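Local coordinates for protein ten1 (Schizosaccharomyces pombe, PDB 3K0X) that helps maintain telomeres as a capping protein that interacts with Stn1 and probably binds single-stranded telomeric DNA, at residues L6-Q11 with R90-V95. Residues are numbered along the deposited sequence; the frame is centred on the assembly and turned at random.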
loop_
_atom_site.group_PDB
_atom_site.type_symbol
_atom_site.label_atom_id
_atom_site.label_comp_id
_atom_site.label_asym_id
_atom_site.label_seq_id
_atom_site.Cartn_x
_atom_site.Cartn_y
_atom_site.Cartn_z
ATOM N N LEU A 6 1.139 -7.031 -7.637
ATOM C CA LEU A 6 0.133 -5.975 -7.488
ATOM C C LEU A 6 -1.094 -6.621 -6.883
ATOM O O LEU A 6 -1.676 -7.505 -7.470
ATOM C CB LEU A 6 -0.170 -5.418 -8.871
ATOM C CG LEU A 6 -1.234 -4.348 -8.969
ATOM C CD1 LEU A 6 -0.787 -3.148 -8.217
ATOM C CD2 LEU A 6 -1.471 -3.987 -10.429
ATOM N N ILE A 7 -1.528 -6.115 -5.719
ATOM C CA ILE A 7 -2.615 -6.680 -4.983
ATOM C C ILE A 7 -3.376 -5.634 -4.213
ATOM O O ILE A 7 -2.971 -4.470 -4.160
ATOM C CB ILE A 7 -2.106 -7.777 -3.934
ATOM C CG1 ILE A 7 -1.200 -7.179 -2.874
ATOM C CG2 ILE A 7 -1.302 -8.777 -4.568
ATOM C CD1 ILE A 7 -0.522 -5.962 -3.300
ATOM N N PHE A 8 -4.484 -6.054 -3.611
ATOM C CA PHE A 8 -5.244 -5.140 -2.762
ATOM C C PHE A 8 -4.728 -5.334 -1.332
ATOM O O PHE A 8 -4.153 -6.404 -0.955
ATOM C CB PHE A 8 -6.744 -5.512 -2.785
ATOM C CG PHE A 8 -7.346 -5.385 -4.165
ATOM C CD1 PHE A 8 -7.335 -4.147 -4.819
ATOM C CD2 PHE A 8 -7.916 -6.498 -4.800
ATOM C CE1 PHE A 8 -7.881 -3.996 -6.079
ATOM C CE2 PHE A 8 -8.485 -6.392 -6.096
ATOM C CZ PHE A 8 -8.482 -5.151 -6.746
ATOM N N ILE A 9 -4.909 -4.294 -0.523
ATOM C CA ILE A 9 -4.485 -4.464 0.883
ATOM C C ILE A 9 -5.137 -5.694 1.509
ATOM O O ILE A 9 -4.539 -6.373 2.336
ATOM C CB ILE A 9 -4.856 -3.189 1.691
ATOM C CG1 ILE A 9 -3.886 -2.080 1.270
ATOM C CG2 ILE A 9 -4.918 -3.467 3.260
ATOM C CD1 ILE A 9 -4.239 -0.708 2.004
ATOM N N ASN A 10 -6.365 -6.027 1.125
ATOM C CA ASN A 10 -6.993 -7.193 1.740
ATOM C C ASN A 10 -6.438 -8.569 1.309
ATOM O O ASN A 10 -6.909 -9.621 1.828
ATOM C CB ASN A 10 -8.510 -7.155 1.593
ATOM C CG ASN A 10 -8.996 -7.374 0.169
ATOM O OD1 ASN A 10 -8.286 -7.801 -0.729
ATOM N ND2 ASN A 10 -10.293 -7.111 -0.013
ATOM N N GLN A 11 -5.428 -8.545 0.437
ATOM C CA GLN A 11 -4.728 -9.757 0.005
ATOM C C GLN A 11 -3.321 -9.867 0.622
ATOM O O GLN A 11 -2.633 -10.879 0.450
ATOM C CB GLN A 11 -4.597 -9.743 -1.521
ATOM C CG GLN A 11 -5.958 -9.875 -2.208
ATOM C CD GLN A 11 -5.924 -9.641 -3.687
ATOM O OE1 GLN A 11 -5.186 -8.793 -4.190
ATOM N NE2 GLN A 11 -6.765 -10.414 -4.420
ATOM N N ARG A 90 -12.006 1.898 -11.534
ATOM C CA ARG A 90 -11.240 1.378 -12.670
ATOM C C ARG A 90 -9.971 0.673 -12.220
ATOM O O ARG A 90 -9.602 -0.364 -12.784
ATOM C CB ARG A 90 -10.936 2.518 -13.687
ATOM C CG ARG A 90 -12.216 3.140 -14.428
ATOM C CD ARG A 90 -12.153 2.931 -15.986
ATOM N NE ARG A 90 -11.899 1.572 -16.184
ATOM C CZ ARG A 90 -11.002 0.976 -16.952
ATOM N NH1 ARG A 90 -10.134 1.599 -17.763
ATOM N NH2 ARG A 90 -10.928 -0.330 -16.771
ATOM N N TYR A 91 -9.307 1.234 -11.207
ATOM C CA TYR A 91 -8.084 0.654 -10.667
ATOM C C TYR A 91 -8.359 -0.781 -10.191
ATOM O O TYR A 91 -7.636 -1.702 -10.480
ATOM C CB TYR A 91 -7.595 1.524 -9.484
ATOM C CG TYR A 91 -6.487 0.851 -8.714
ATOM C CD1 TYR A 91 -5.169 0.927 -9.150
ATOM C CD2 TYR A 91 -6.776 0.122 -7.546
ATOM C CE1 TYR A 91 -4.121 0.291 -8.414
ATOM C CE2 TYR A 91 -5.739 -0.536 -6.802
ATOM C CZ TYR A 91 -4.433 -0.422 -7.243
ATOM O OH TYR A 91 -3.429 -0.946 -6.483
ATOM N N ARG A 92 -9.456 -0.948 -9.500
ATOM C CA ARG A 92 -9.841 -2.278 -8.981
ATOM C C ARG A 92 -10.143 -3.244 -10.112
ATOM O O ARG A 92 -9.758 -4.415 -10.067
ATOM C CB ARG A 92 -11.045 -2.118 -8.058
ATOM C CG ARG A 92 -10.741 -1.241 -6.848
ATOM C CD ARG A 92 -11.996 -1.175 -5.929
ATOM N NE ARG A 92 -11.751 -0.224 -4.862
ATOM C CZ ARG A 92 -10.932 -0.392 -3.837
ATOM N NH1 ARG A 92 -10.214 -1.554 -3.657
ATOM N NH2 ARG A 92 -10.810 0.666 -3.006
ATOM N N GLN A 93 -10.819 -2.784 -11.152
ATOM C CA GLN A 93 -11.092 -3.693 -12.267
ATOM C C GLN A 93 -9.787 -4.137 -12.968
ATOM O O GLN A 93 -9.598 -5.326 -13.330
ATOM C CB GLN A 93 -11.999 -2.958 -13.287
ATOM C CG GLN A 93 -13.353 -2.581 -12.750
ATOM C CD GLN A 93 -14.032 -1.540 -13.599
ATOM O OE1 GLN A 93 -13.433 -1.010 -14.525
ATOM N NE2 GLN A 93 -15.285 -1.238 -13.295
ATOM N N MET A 94 -8.867 -3.187 -13.147
ATOM C CA MET A 94 -7.575 -3.498 -13.771
ATOM C C MET A 94 -6.715 -4.447 -12.923
ATOM O O MET A 94 -6.148 -5.408 -13.443
ATOM C CB MET A 94 -6.818 -2.208 -14.059
ATOM C CG MET A 94 -7.634 -1.378 -15.113
ATOM S SD MET A 94 -6.867 0.276 -15.408
ATOM C CE MET A 94 -5.537 -0.275 -16.536
ATOM N N VAL A 95 -6.684 -4.224 -11.630
ATOM C CA VAL A 95 -5.888 -5.094 -10.774
ATOM C C VAL A 95 -6.465 -6.511 -10.819
ATOM O O VAL A 95 -5.704 -7.475 -10.995
ATOM C CB VAL A 95 -5.872 -4.604 -9.335
ATOM C CG1 VAL A 95 -5.305 -5.705 -8.360
ATOM C CG2 VAL A 95 -5.008 -3.304 -9.292
HETATM O O HOH W 1 -2.669 -7.553 -10.291
HETATM O O HOH W 2 -4.236 -2.155 -4.180
#
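V95 lays one methyl on F8 and turns the other to L6, so this helix residue fits between the side chains of L6, at the end of strand 5-6, and F8, in the loop after it. Its CG1 sits over one face of the F8 ring, shifted toward the rim at CZ, in a CH-pi contact 3.9 Å from the ring centroid. CG2 meets L6 CD2 at 3.8 Å and also lies above a face of the Y91 ring, again offset toward the rim. With CG anti to the carbonyl carbon (chi1 -62°), F8 swings its ring end toward the helix. The ring presents its edge to the backbone there: R92 O lies near the ring plane, 3.6 Å from F8 CZ. The extended R92 side chain passes obliquely by the same ring, its guanidinium plane inclined 36° to the ring plane, on the way to a salt bridge with D39. Ten1 is a single OB-fold barrel, and here its C-terminal helix 88-100 packs against the loop that leaves the short strand 5-6. Y91 reaches out on the barrel side, where its side chain touches L24 of strand 20-31. Its hydroxyl joins the loop through a water, which stands 2.7 Å from Y91 OH and donates to I7 O at 2.6 Å. A second water donates to both L6 O and V95 O, tying the two backbones together beside the apolar patch. The backbone turns back after F8, Q11 N bonding to F8 O, and this brings Q11 OE1 to accept the backbone N of F8 at 2.9 Å, nearly straight at 171°, while Q11 NE2 is hydrogen-bonded to Q99 further along the helix.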